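Local coordinates for protein ATP-dependent 6-phosphofructokinase isozyme 2 (Escherichia coli, PDB 3UMO) that phosphorylates D-fructose 6-phosphate with ATP to give fructose 1,6-bisphosphate, the first committed step of glycolysis, and works as a homodimer inhibited by ATP at an allosteric site, at residues A[14-19]-A[92-97]; A[35-40]-A[70-75]; A[186-191]-A[223-228]. One frame throughout, in Å; residues are numbered along the deposited sequence.

Contact 1: residues A[14-19]-A[92-97]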
loop_
_atom_site.group_PDB
_atom_site.type_symbol
_atom_site.label_atom_id
_atom_site.label_comp_id
_atom_site.label_asym_id
_atom_site.label_seq_id
_atom_site.Cartn_x
_atom_site.Cartn_y
_atom_site.Cartn_z
ATOM N N ASP A 14 -14.605 -10.770 17.044
ATOM C CA ASP A 14 -13.794 -10.401 15.893
ATOM C C ASP A 14 -14.120 -11.251 14.674
ATOM O O ASP A 14 -14.416 -12.442 14.789
ATOM C CB ASP A 14 -12.299 -10.482 16.229
ATOM C CG ASP A 14 -11.887 -9.483 17.292
ATOM O OD1 ASP A 14 -12.614 -8.483 17.481
ATOM O OD2 ASP A 14 -10.839 -9.694 17.936
ATOM N N SER A 15 -14.081 -10.618 13.509
ATOM C CA SER A 15 -14.281 -11.320 12.250
ATOM C C SER A 15 -12.939 -11.467 11.563
ATOM O O SER A 15 -12.215 -10.490 11.406
ATOM C CB SER A 15 -15.223 -10.535 11.333
ATOM O OG SER A 15 -16.550 -10.542 11.818
ATOM N N ALA A 16 -12.599 -12.686 11.161
ATOM C CA ALA A 16 -11.403 -12.902 10.356
ATOM C C ALA A 16 -11.841 -13.276 8.948
ATOM O O ALA A 16 -12.564 -14.258 8.748
ATOM C CB ALA A 16 -10.537 -14.001 10.949
ATOM N N THR A 17 -11.411 -12.485 7.973
ATOM C CA THR A 17 -11.804 -12.724 6.593
ATOM C C THR A 17 -10.603 -12.726 5.654
ATOM O O THR A 17 -9.499 -12.303 6.033
ATOM C CB THR A 17 -12.837 -11.681 6.120
ATOM O OG1 THR A 17 -13.294 -12.025 4.808
ATOM C CG2 THR A 17 -12.226 -10.282 6.097
ATOM N N ILE A 18 -10.829 -13.197 4.431
ATOM C CA ILE A 18 -9.777 -13.333 3.434
ATOM C C ILE A 18 -10.184 -12.604 2.156
ATOM O O ILE A 18 -11.352 -12.635 1.761
ATOM C CB ILE A 18 -9.522 -14.828 3.117
ATOM C CG1 ILE A 18 -9.058 -15.568 4.378
ATOM C CG2 ILE A 18 -8.487 -14.983 2.031
ATOM C CD1 ILE A 18 -9.091 -17.092 4.240
ATOM N N THR A 19 -9.222 -11.941 1.518
ATOM C CA THR A 19 -9.467 -11.285 0.233
ATOM C C THR A 19 -8.204 -11.425 -0.634
ATOM O O THR A 19 -7.103 -11.553 -0.103
ATOM C CB THR A 19 -9.906 -9.803 0.444
ATOM O OG1 THR A 19 -10.541 -9.300 -0.743
ATOM C CG2 THR A 19 -8.719 -8.927 0.814
ATOM N N ASN A 92 -14.218 -6.240 15.752
ATOM C CA ASN A 92 -13.029 -5.798 15.026
ATOM C C ASN A 92 -12.823 -6.687 13.804
ATOM O O ASN A 92 -13.381 -7.783 13.731
ATOM C CB ASN A 92 -11.785 -5.799 15.920
ATOM C CG ASN A 92 -11.869 -4.774 17.022
ATOM O OD1 ASN A 92 -12.516 -3.741 16.864
ATOM N ND2 ASN A 92 -11.229 -5.056 18.150
ATOM N N LEU A 93 -12.038 -6.211 12.844
ATOM C CA LEU A 93 -11.866 -6.945 11.596
ATOM C C LEU A 93 -10.409 -7.279 11.311
ATOM O O LEU A 93 -9.546 -6.393 11.307
ATOM C CB LEU A 93 -12.454 -6.163 10.416
ATOM C CG LEU A 93 -12.443 -6.894 9.068
ATOM C CD1 LEU A 93 -13.311 -8.146 9.113
ATOM C CD2 LEU A 93 -12.871 -5.979 7.918
ATOM N N HIS A 94 -10.157 -8.563 11.058
ATOM C CA HIS A 94 -8.844 -9.061 10.673
ATOM C C HIS A 94 -8.938 -9.488 9.217
ATOM O O HIS A 94 -9.742 -10.355 8.873
ATOM C CB HIS A 94 -8.467 -10.264 11.548
ATOM C CG HIS A 94 -7.151 -10.892 11.200
ATOM N ND1 HIS A 94 -7.012 -11.810 10.178
ATOM C CD2 HIS A 94 -5.925 -10.756 11.755
ATOM C CE1 HIS A 94 -5.748 -12.199 10.112
ATOM N NE2 HIS A 94 -5.070 -11.575 11.058
ATOM N N VAL A 95 -8.124 -8.883 8.357
ATOM C CA VAL A 95 -8.158 -9.224 6.937
ATOM C C VAL A 95 -6.847 -9.838 6.470
ATOM O O VAL A 95 -5.791 -9.208 6.557
ATOM C CB VAL A 95 -8.436 -7.983 6.064
ATOM C CG1 VAL A 95 -8.560 -8.384 4.589
ATOM C CG2 VAL A 95 -9.681 -7.260 6.534
ATOM N N HIS A 96 -6.910 -11.063 5.960
ATOM C CA HIS A 96 -5.737 -11.675 5.350
ATOM C C HIS A 96 -5.749 -11.432 3.842
ATOM O O HIS A 96 -6.745 -11.709 3.176
ATOM C CB HIS A 96 -5.709 -13.173 5.613
ATOM C CG HIS A 96 -4.511 -13.852 5.030
ATOM N ND1 HIS A 96 -3.307 -13.925 5.699
ATOM C CD2 HIS A 96 -4.316 -14.448 3.833
ATOM C CE1 HIS A 96 -2.427 -14.563 4.942
ATOM N NE2 HIS A 96 -3.017 -14.885 3.803
ATOM N N VAL A 97 -4.650 -10.900 3.308
ATOM C CA VAL A 97 -4.530 -10.681 1.871
ATOM C C VAL A 97 -3.739 -11.828 1.237
ATOM O O VAL A 97 -2.551 -12.009 1.511
ATOM C CB VAL A 97 -3.881 -9.319 1.550
ATOM C CG1 VAL A 97 -3.907 -9.080 0.054
ATOM C CG2 VAL A 97 -4.614 -8.199 2.282
HETATM O O HOH W 1 -9.562 -7.539 18.756
HETATM O O HOH W 2 -8.246 -13.379 8.373
#
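S15 to T19 and L93 to V97 pair as parallel neighbours in the four-stranded mixed sheet that projects from this PfkB-family kinase, their directions 25° apart. The carbonyl groups of N92, S15, H94, T17 and H96 are each taken in turn by an N-H of the other strand; H94 N to S15 O, at 2.8 Å, is the shortest of these bonds. On one face L93 CD1 folds back to lie 3.5 Å from S15 O. T17 turns OG1 anti to its backbone N (chi1 -174°), where T31 O binds it, and CG2 is left to reach L93 CD1 (3.9 Å) and V95 CG2. T19 CG2 extends this apolar row, 3.8 Å from V95 CG1. The second subunit packs on the same face, with its L93, F106 and M108 against L93, V95 and T17. On the other face a water joins H94 ND1, in the plane of the ring, to T17 O, while H94 NE2 is bonded to Q103. At the strand entrance D14 and N92 lie side by side. N92 N donates to D14 OD1 over 3.3 Å on the anti side of the carboxylate, an oxygen also bonded to S12. A second water, 2.6 Å from D14 OD2, links it to N92 ND2. Both residues belong to the sugar-substrate site, at the base of the lid sheet, whose face meets the second subunit, as in dimeric ribokinase-family sugar kinases.

Contact 2: residues A[35-40]-A[70-75]; sequences FEPGGG and VSLLAD
P37 rests its ring on L72 and L73, where the 70-75 part of helix 63-75 runs at 91° to strand residues 35-38. No hydrogen bond joins the two segments; the contact is carried by aliphatic carbons. The bond to L72 CB is directed toward the strand; its CG is anti to the carbonyl carbon and CD1 anti to CA (chi2 175°). That extended chain brings CD1 against the strand backbone, 3.6 Å from F35 O and 3.8 Å from E36 CA, with F35 CB a little farther off. L72 CB meets the proline ring instead, 3.9 Å from P37 CG. L73, with nearly the same torsions, runs past P37 the other way and brings CD2 to 3.8 Å from P37 CG. I42 and R46 of helix 40-50 also touch both P37 and L73. The ring of F35 turns away from the helix segment, meeting the ring of H68 in its own chain and that of W88 of the second subunit. Beyond P37 the chain passes to G39, the N-cap of helix 40-50, whose positive phi (124°) suits glycine. G39 and G40 belong to the substrate site, and the turn is consistent with the glycine-rich hinge between lid and α/β domain in PfkB-family kinases.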
loop_
_atom_site.group_PDB
_atom_site.type_symbol
_atom_site.label_atom_id
_atom_site.label_comp_id
_atom_site.label_asym_id
_atom_site.label_seq_id
_atom_site.Cartn_x
_atom_site.Cartn_y
_atom_site.Cartn_z
ATOM N N PHE A 35 -15.522 -16.182 13.096
ATOM C CA PHE A 35 -15.607 -15.361 14.299
ATOM C C PHE A 35 -14.713 -15.896 15.405
ATOM O O PHE A 35 -14.558 -17.106 15.566
ATOM C CB PHE A 35 -17.053 -15.248 14.788
ATOM C CG PHE A 35 -17.980 -14.648 13.772
ATOM C CD1 PHE A 35 -17.884 -13.309 13.443
ATOM C CD2 PHE A 35 -18.936 -15.425 13.132
ATOM C CE1 PHE A 35 -18.727 -12.739 12.499
ATOM C CE2 PHE A 35 -19.784 -14.865 12.181
ATOM C CZ PHE A 35 -19.678 -13.517 11.868
ATOM N N GLU A 36 -14.111 -14.983 16.156
ATOM C CA GLU A 36 -13.252 -15.375 17.268
ATOM C C GLU A 36 -13.403 -14.381 18.414
ATOM O O GLU A 36 -13.754 -13.216 18.194
ATOM C CB GLU A 36 -11.788 -15.459 16.823
ATOM C CG GLU A 36 -11.105 -14.111 16.675
ATOM C CD GLU A 36 -9.869 -14.173 15.792
ATOM O OE1 GLU A 36 -9.665 -15.202 15.110
ATOM O OE2 GLU A 36 -9.105 -13.183 15.775
ATOM N N PRO A 37 -13.153 -14.847 19.648
ATOM C CA PRO A 37 -13.207 -13.953 20.807
ATOM C C PRO A 37 -12.116 -12.894 20.748
ATOM O O PRO A 37 -10.979 -13.176 20.369
ATOM C CB PRO A 37 -12.960 -14.898 21.988
ATOM C CG PRO A 37 -13.381 -16.245 21.492
ATOM C CD PRO A 37 -12.966 -16.254 20.050
ATOM N N GLY A 38 -12.468 -11.670 21.114
ATOM C CA GLY A 38 -11.501 -10.593 21.123
ATOM C C GLY A 38 -11.515 -9.886 22.456
ATOM O O GLY A 38 -12.506 -9.939 23.184
ATOM N N GLY A 39 -10.410 -9.227 22.783
ATOM C CA GLY A 39 -10.333 -8.479 24.024
ATOM C C GLY A 39 -9.165 -8.944 24.861
ATOM O O GLY A 39 -8.836 -10.134 24.869
ATOM N N GLY A 40 -8.545 -8.001 25.569
ATOM C CA GLY A 40 -7.338 -8.267 26.329
ATOM C C GLY A 40 -7.482 -9.376 27.349
ATOM O O GLY A 40 -6.827 -10.415 27.236
ATOM N N VAL A 70 -19.836 -15.470 23.875
ATOM C CA VAL A 70 -19.973 -16.365 25.019
ATOM C C VAL A 70 -19.926 -17.826 24.578
ATOM O O VAL A 70 -19.293 -18.666 25.225
ATOM C CB VAL A 70 -21.281 -16.081 25.780
ATOM C CG1 VAL A 70 -21.541 -17.146 26.841
ATOM C CG2 VAL A 70 -21.216 -14.695 26.419
ATOM N N SER A 71 -20.588 -18.116 23.464
ATOM C CA SER A 71 -20.638 -19.477 22.935
ATOM C C SER A 71 -19.272 -19.969 22.463
ATOM O O SER A 71 -18.934 -21.145 22.629
ATOM C CB SER A 71 -21.653 -19.566 21.795
ATOM O OG SER A 71 -21.563 -20.815 21.130
ATOM N N LEU A 72 -18.496 -19.073 21.859
ATOM C CA LEU A 72 -17.164 -19.424 21.384
ATOM C C LEU A 72 -16.262 -19.790 22.549
ATOM O O LEU A 72 -15.473 -20.730 22.457
ATOM C CB LEU A 72 -16.549 -18.273 20.586
ATOM C CG LEU A 72 -17.127 -18.058 19.187
ATOM C CD1 LEU A 72 -16.527 -16.818 18.548
ATOM C CD2 LEU A 72 -16.890 -19.287 18.312
ATOM N N LEU A 73 -16.380 -19.045 23.646
ATOM C CA LEU A 73 -15.556 -19.304 24.825
ATOM C C LEU A 73 -15.958 -20.612 25.497
ATOM O O LEU A 73 -15.108 -21.333 26.026
ATOM C CB LEU A 73 -15.622 -18.128 25.806
ATOM C CG LEU A 73 -14.906 -16.884 25.276
ATOM C CD1 LEU A 73 -15.208 -15.658 26.135
ATOM C CD2 LEU A 73 -13.407 -17.133 25.203
ATOM N N ALA A 74 -17.254 -20.914 25.470
ATOM C CA ALA A 74 -17.757 -22.167 26.021
ATOM C C ALA A 74 -17.160 -23.337 25.247
ATOM O O ALA A 74 -16.752 -24.337 25.837
ATOM C CB ALA A 74 -19.275 -22.209 25.956
ATOM N N ASP A 75 -17.114 -23.200 23.923
ATOM C CA ASP A 75 -16.551 -24.231 23.058
ATOM C C ASP A 75 -15.050 -24.403 23.293
ATOM O O ASP A 75 -14.490 -25.471 23.041
ATOM C CB ASP A 75 -16.827 -23.905 21.585
ATOM C CG ASP A 75 -18.303 -24.018 21.226
ATOM O OD1 ASP A 75 -19.071 -24.604 22.021
ATOM O OD2 ASP A 75 -18.693 -23.530 20.143
#

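Contact 3: residues A[186-191]-A[223-228]; sequences PNQKEL and VSLGPQ. With ATP (adenosine-5'-triphosphate), chain E; ATP (adenosine-5'-triphosphate), chain I.
The backbones of P186-N187 and V223-S224 come side by side where strand 221-224 ends, joined by S224 N donating to P186 O over 3.0 Å. This is the nucleotide site of the ribokinase fold, and N187 and E190 are the ends of its N-x-x-E motif, here a capping box. N187 OD1 accepts from E190 N at 2.8 Å, while N187 N returns a bond to E190 OE1 at 2.9 Å, from above the carboxylate plane. N187 CG sits between its backbone N and carbonyl carbon (chi1 64°), and the cap holds the amide so that ND2 faces the phosphates. ND2 donates to O1B of the substrate ATP (chain E) at 3.0 Å, nearly straight at 172°, and weakly to O3G of the allosteric ATP (chain I). An alanine here would probably leave E190 N without its side-chain cap and both triphosphates without this amide donor. K189 NZ makes a weak bond to the α-phosphate of the allosteric ATP. On the other segment G226 N binds O2A of the substrate ATP at 2.8 Å, and S224 OG lies close to the same oxygen. Behind the phosphates L191 CD2 packs at 3.8 Å on V223 CG2, the two side chains crossing at about a right angle. Q188 crosses L225 similarly, its CG 3.5 Å from L225 CD2. One water links Q188 OE1 to L225 O, and another lies 2.9 Å from Q188 NE2 and donates to Q228 OE1.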
loop_
_atom_site.group_PDB
_atom_site.type_symbol
_atom_site.label_atom_id
_atom_site.label_comp_id
_atom_site.label_asym_id
_atom_site.label_seq_id
_atom_site.Cartn_x
_atom_site.Cartn_y
_atom_site.Cartn_z
ATOM N N PRO A 186 3.579 -2.814 30.593
ATOM C CA PRO A 186 3.542 -1.908 29.449
ATOM C C PRO A 186 4.498 -2.392 28.367
ATOM O O PRO A 186 5.555 -2.952 28.677
ATOM C CB PRO A 186 4.069 -0.595 30.031
ATOM C CG PRO A 186 5.006 -1.029 31.140
ATOM C CD PRO A 186 4.397 -2.300 31.707
ATOM N N ASN A 187 4.146 -2.181 27.105
ATOM C CA ASN A 187 5.182 -2.239 26.071
ATOM C C ASN A 187 5.949 -0.922 26.073
ATOM O O ASN A 187 5.741 -0.086 26.959
ATOM C CB ASN A 187 4.639 -2.589 24.675
ATOM C CG ASN A 187 3.695 -1.540 24.113
ATOM O OD1 ASN A 187 3.641 -0.396 24.574
ATOM N ND2 ASN A 187 2.941 -1.935 23.089
ATOM N N GLN A 188 6.840 -0.731 25.108
ATOM C CA GLN A 188 7.680 0.469 25.120
ATOM C C GLN A 188 6.890 1.748 24.931
ATOM O O GLN A 188 7.127 2.745 25.625
ATOM C CB GLN A 188 8.781 0.369 24.074
ATOM C CG GLN A 188 9.804 -0.670 24.425
ATOM C CD GLN A 188 10.660 -1.033 23.246
ATOM O OE1 GLN A 188 10.313 -1.926 22.472
ATOM N NE2 GLN A 188 11.780 -0.331 23.085
ATOM N N LYS A 189 5.946 1.722 24.002
ATOM C CA LYS A 189 5.131 2.900 23.745
ATOM C C LYS A 189 4.258 3.219 24.954
ATOM O O LYS A 189 4.124 4.379 25.343
ATOM C CB LYS A 189 4.274 2.709 22.491
ATOM C CG LYS A 189 5.039 2.932 21.197
ATOM C CD LYS A 189 4.106 3.058 20.003
ATOM C CE LYS A 189 4.893 3.029 18.701
ATOM N NZ LYS A 189 4.009 3.166 17.513
ATOM N N GLU A 190 3.682 2.182 25.547
ATOM C CA GLU A 190 2.844 2.343 26.735
ATOM C C GLU A 190 3.640 2.866 27.940
ATOM O O GLU A 190 3.125 3.669 28.721
ATOM C CB GLU A 190 2.109 1.031 27.053
ATOM C CG GLU A 190 0.992 0.703 26.042
ATOM C CD GLU A 190 0.696 -0.785 25.919
ATOM O OE1 GLU A 190 1.312 -1.587 26.655
ATOM O OE2 GLU A 190 -0.155 -1.156 25.074
ATOM N N LEU A 191 4.890 2.421 28.088
ATOM C CA LEU A 191 5.744 2.920 29.171
ATOM C C LEU A 191 6.058 4.399 28.965
ATOM O O LEU A 191 5.978 5.208 29.899
ATOM C CB LEU A 191 7.047 2.119 29.261
ATOM C CG LEU A 191 8.050 2.608 30.313
ATOM C CD1 LEU A 191 7.495 2.476 31.738
ATOM C CD2 LEU A 191 9.370 1.866 30.167
ATOM N N VAL A 223 8.514 -4.535 31.266
ATOM C CA VAL A 223 8.408 -3.801 30.018
ATOM C C VAL A 223 8.672 -4.768 28.874
ATOM O O VAL A 223 9.779 -5.283 28.722
ATOM C CB VAL A 223 9.415 -2.652 29.932
ATOM C CG1 VAL A 223 9.120 -1.802 28.697
ATOM C CG2 VAL A 223 9.359 -1.800 31.192
ATOM N N SER A 224 7.656 -5.023 28.062
ATOM C CA SER A 224 7.855 -5.942 26.947
ATOM C C SER A 224 8.408 -5.173 25.740
ATOM O O SER A 224 8.019 -4.030 25.471
ATOM C CB SER A 224 6.580 -6.727 26.633
ATOM O OG SER A 224 5.520 -5.900 26.159
ATOM N N LEU A 225 9.343 -5.804 25.040
ATOM C CA LEU A 225 10.183 -5.131 24.059
ATOM C C LEU A 225 10.086 -5.777 22.676
ATOM O O LEU A 225 11.047 -5.739 21.901
ATOM C CB LEU A 225 11.631 -5.193 24.535
ATOM C CG LEU A 225 11.900 -4.656 25.943
ATOM C CD1 LEU A 225 13.352 -4.898 26.353
ATOM C CD2 LEU A 225 11.563 -3.183 26.024
ATOM N N GLY A 226 8.932 -6.362 22.362
ATOM C CA GLY A 226 8.753 -7.007 21.067
ATOM C C GLY A 226 9.795 -8.100 20.864
ATOM O O GLY A 226 9.971 -8.943 21.737
ATOM N N PRO A 227 10.521 -8.068 19.729
ATOM C CA PRO A 227 11.528 -9.108 19.466
ATOM C C PRO A 227 12.714 -9.063 20.431
ATOM O O PRO A 227 13.483 -10.020 20.514
ATOM C CB PRO A 227 11.991 -8.798 18.035
ATOM C CG PRO A 227 11.750 -7.338 17.868
ATOM C CD PRO A 227 10.502 -7.036 18.674
ATOM N N GLN A 228 12.865 -7.970 21.172
ATOM C CA GLN A 228 13.952 -7.891 22.149
ATOM C C GLN A 228 13.625 -8.575 23.477
ATOM O O GLN A 228 14.465 -8.633 24.386
ATOM C CB GLN A 228 14.375 -6.428 22.358
ATOM C CG GLN A 228 15.135 -5.887 21.166
ATOM C CD GLN A 228 15.423 -4.412 21.251
ATOM O OE1 GLN A 228 14.878 -3.709 22.104
ATOM N NE2 GLN A 228 16.280 -3.927 20.356
HETATM P PG ATP E . 0.442 -6.821 21.719
HETATM O O1G ATP E . -0.513 -6.369 22.767
HETATM O O2G ATP E . -0.083 -8.183 21.274
HETATM O O3G ATP E . 0.550 -5.880 20.569
HETATM P PB ATP E . 2.627 -6.009 23.163
HETATM O O1B ATP E . 2.980 -4.784 22.265
HETATM O O2B ATP E . 1.901 -5.640 24.474
HETATM O O3B ATP E . 1.830 -7.128 22.353
HETATM P PA ATP E . 5.242 -7.173 22.852
HETATM O O1A ATP E . 5.204 -6.693 21.431
HETATM O O2A ATP E . 6.488 -6.720 23.615
HETATM O O3A ATP E . 3.968 -6.729 23.621
HETATM O "O5'" ATP E . 5.128 -8.777 22.817
HETATM C "C5'" ATP E . 5.313 -9.497 23.988
HETATM C "C4'" ATP E . 6.279 -10.594 23.953
HETATM O "O4'" ATP E . 6.035 -11.368 22.758
HETATM C "C3'" ATP E . 7.662 -10.123 23.781
HETATM O "O3'" ATP E . 8.238 -9.778 24.984
HETATM C "C2'" ATP E . 8.317 -11.270 23.130
HETATM O "O2'" ATP E . 8.524 -12.274 24.037
HETATM C "C1'" ATP E . 7.272 -11.716 22.181
HETATM N N9 ATP E . 7.418 -11.076 20.876
HETATM C C8 ATP E . 6.731 -10.007 20.432
HETATM N N7 ATP E . 7.168 -9.730 19.178
HETATM C C5 ATP E . 8.124 -10.619 18.837
HETATM C C6 ATP E . 8.902 -10.814 17.691
HETATM N N6 ATP E . 8.765 -9.916 16.495
HETATM N N1 ATP E . 9.787 -11.826 17.682
HETATM C C2 ATP E . 9.929 -12.640 18.741
HETATM N N3 ATP E . 9.195 -12.477 19.846
HETATM C C4 ATP E . 8.290 -11.485 19.920
HETATM P PG ATP I . 0.399 -1.593 20.504
HETATM O O1G ATP I . 1.014 -2.781 21.167
HETATM O O2G ATP I . -1.040 -1.491 21.015
HETATM O O3G ATP I . 1.162 -0.335 20.838
HETATM P PB ATP I . 1.111 -2.623 17.960
HETATM O O1B ATP I . 0.349 -2.506 16.571
HETATM O O2B ATP I . 1.300 -4.100 18.332
HETATM O O3B ATP I . 0.205 -1.814 18.991
HETATM P PA ATP I . 2.921 -0.822 16.886
HETATM O O1A ATP I . 1.739 0.076 16.581
HETATM O O2A ATP I . 4.088 -0.007 17.463
HETATM O O3A ATP I . 2.507 -1.912 17.870
HETATM O "O5'" ATP I . 3.395 -1.499 15.504
HETATM C "C5'" ATP I . 3.644 -2.851 15.406
HETATM C "C4'" ATP I . 3.968 -3.323 14.070
HETATM O "O4'" ATP I . 3.155 -2.576 13.140
HETATM C "C3'" ATP I . 5.351 -2.966 13.738
HETATM O "O3'" ATP I . 6.201 -4.006 14.027
HETATM C "C2'" ATP I . 5.319 -2.687 12.302
HETATM O "O2'" ATP I . 5.481 -3.863 11.628
HETATM C "C1'" ATP I . 3.957 -2.161 12.061
HETATM N N9 ATP I . 3.927 -0.706 11.948
HETATM C C8 ATP I . 3.710 0.150 12.961
HETATM N N7 ATP I . 3.751 1.409 12.465
HETATM C C5 ATP I . 3.991 1.350 11.139
HETATM C C6 ATP I . 4.132 2.313 10.132
HETATM N N6 ATP I . 4.020 3.780 10.445
HETATM N N1 ATP I . 4.373 1.901 8.872
HETATM C C2 ATP I . 4.476 0.590 8.579
HETATM N N3 ATP I . 4.342 -0.350 9.522
HETATM C C4 ATP I . 4.105 -0.008 10.799
HETATM O O HOH W 3 7.554 -2.699 22.916
HETATM O O HOH W 4 11.201 -3.368 20.289
HETATM O O HOH W 5 13.300 -1.543 20.977
#

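In the fold
After strand 4-7 of the parallel sheet the chain lays down strand 12-19, then strand 34-38, helix 40-50, strand 55-61 and helix 63-75 before returning as strand 93-97. Contact 1 closes this long loop, and contact 2 is nested inside it. The two touch directly, because strands 12-19 and 34-38 are neighbours in the lid sheet: D14 N lies 2.8 Å from E36 O, a probable hydrogen bond. Contact 1 pairs the two central strands of the lid, and contact 2 ties its edge strand to a helix of the α/β domain. Contact 3 follows in series, its nearest atoms about 10 Å from contact 2, and joins helix 188-195 to strand 221-224 at the nucleotide end.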